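Local structure of iron-rich dpsA-homolog protein (Halobacterium salinarum, 1TJO) at the magnesium ion site. The protein oxidises ferrous iron with hydrogen peroxide and stores it as a ferric mineral inside a hollow dodecamer, thereby protecting DNA from oxidative damage. Numbering follows the deposited sequence. Chains: chain A/B/C, Iron-rich dpsA-homolog protein.

The magnesium ion site. Residues chain A 164, 168, 171; chain B 8, 86; chain C 56. With MG (magnesium ion), chain D.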
# COMPACT_ATOMS: atom_id res chain seq x y z
N HIS A 164 2.13 -21.61 -22.86
CA HIS A 164 0.72 -22.00 -22.95
C HIS A 164 -0.16 -20.82 -23.41
O HIS A 164 -1.06 -21.03 -24.23
CB HIS A 164 0.24 -22.57 -21.61
CG HIS A 164 -1.23 -22.67 -21.50
ND1 HIS A 164 -1.98 -21.80 -20.76
CD2 HIS A 164 -2.10 -23.51 -22.11
CE1 HIS A 164 -3.26 -22.12 -20.88
NE2 HIS A 164 -3.36 -23.15 -21.69
N HIS A 168 -2.58 -20.66 -26.75
CA HIS A 168 -3.93 -20.14 -26.81
C HIS A 168 -4.21 -18.99 -27.73
O HIS A 168 -5.24 -19.00 -28.39
CB HIS A 168 -4.48 -19.86 -25.44
CG HIS A 168 -4.96 -21.10 -24.75
ND1 HIS A 168 -5.90 -21.08 -23.74
CD2 HIS A 168 -4.68 -22.41 -24.99
CE1 HIS A 168 -6.15 -22.32 -23.36
NE2 HIS A 168 -5.41 -23.14 -24.09
N GLU A 171 -4.69 -20.37 -31.21
CA GLU A 171 -5.78 -21.32 -31.44
C GLU A 171 -6.86 -20.79 -32.35
O GLU A 171 -7.10 -19.61 -32.43
CB GLU A 171 -6.42 -21.77 -30.14
CG GLU A 171 -5.67 -22.92 -29.51
CD GLU A 171 -5.93 -24.24 -30.17
OE1 GLU A 171 -6.67 -24.31 -31.18
OE2 GLU A 171 -5.39 -25.24 -29.64
N ARG B 8 -15.50 -28.04 -29.50
CA ARG B 8 -14.08 -27.82 -29.64
C ARG B 8 -13.23 -28.90 -29.00
O ARG B 8 -12.13 -29.19 -29.47
CB ARG B 8 -13.68 -26.49 -29.00
CG ARG B 8 -13.70 -25.34 -29.91
CD ARG B 8 -13.11 -24.08 -29.29
NE ARG B 8 -11.64 -23.99 -29.38
CZ ARG B 8 -10.99 -23.83 -30.53
NH1 ARG B 8 -11.65 -23.77 -31.67
NH2 ARG B 8 -9.66 -23.73 -30.53
N GLN B 86 -6.08 -28.38 -18.63
CA GLN B 86 -6.33 -27.76 -19.89
C GLN B 86 -5.06 -27.48 -20.69
O GLN B 86 -5.05 -27.65 -21.92
CB GLN B 86 -7.14 -26.47 -19.72
CG GLN B 86 -7.91 -26.06 -20.90
CD GLN B 86 -7.09 -25.37 -21.91
OE1 GLN B 86 -7.36 -25.45 -23.12
NE2 GLN B 86 -6.03 -24.72 -21.45
N GLU C 56 -9.92 -19.97 -25.71
CA GLU C 56 -8.80 -20.01 -26.61
C GLU C 56 -9.11 -19.05 -27.73
O GLU C 56 -10.27 -18.72 -27.96
CB GLU C 56 -8.62 -21.41 -27.21
CG GLU C 56 -7.96 -22.39 -26.29
CD GLU C 56 -7.99 -23.83 -26.83
OE1 GLU C 56 -7.34 -24.71 -26.21
OE2 GLU C 56 -8.64 -24.10 -27.85
MG MG D . -6.02 -25.44 -25.03
O HOH W 1 -4.88 -25.38 -26.81
O HOH W 2 -4.40 -25.88 -24.13
O HOH W 3 -6.61 -27.25 -25.53
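Three subunits of the Dps (ferritin-like) dodecamer meet around a partly occupied magnesium ion, each giving one side-chain ligand to a near-octahedral shell that waters 1, 2 and 3 extend. All the protein ligands are residues implicated in iron translocation, so the ion, perhaps from the crystallisation medium, probably marks a stop on the iron path. The carboxylate of C:Glu56, a hard anionic donor suited to such a cation, binds through OE1 at 1.9 Å from MG. The amide oxygen OE1 of B:Gln86, near the end of helix 60-87, adds a neutral ligand at 2.3 Å from MG. The imidazole NE2 of A:His168 is a long ligand at 2.6 Å from MG, consistent with a weakly held, partly occupied ion. With B:Gln86 CG anti to its backbone N (chi1 -156°) and the chain bent at chi2, the amide meets the A:His168 ring tip to tip, CD lying in plane at the ring edge. C:Glu56, extended beyond CG, crosses obliquely, and its CG methylene sits over the centre of one ring face. An alanine in place of A:His168 would remove the NE2 ligand and the ring under this methylene, and would probably loosen the ion and the C:Glu56 chain. Over the rim of the opposite face sits NE2 of A:His164, which takes a weak hydrogen bond from B:Gln86 NE2 that may help to set which way the amide is turned. Water 2 lies 2.9 Å from the backbone O of B:Gln86. On another side A:Glu171 OE2 meets the metal-bound water 1 at 2.9 Å, a second-shell contact. Its carboxylate stacks almost parallel on that of C:Glu56 (4° apart), a likely repulsion that B:Arg8 would offset. B:Arg8 NH2 donates, nearly in the guanidinium plane, to C:Glu56 OE2 at 2.9 Å, meeting that oxygen nearly along its C-O axis. The same NH2 of B:Arg8 forms a salt bridge with A:Glu171 OE1 at 3.1 Å and so links the two acids, which probably helps to hold the carboxylate ligand in place.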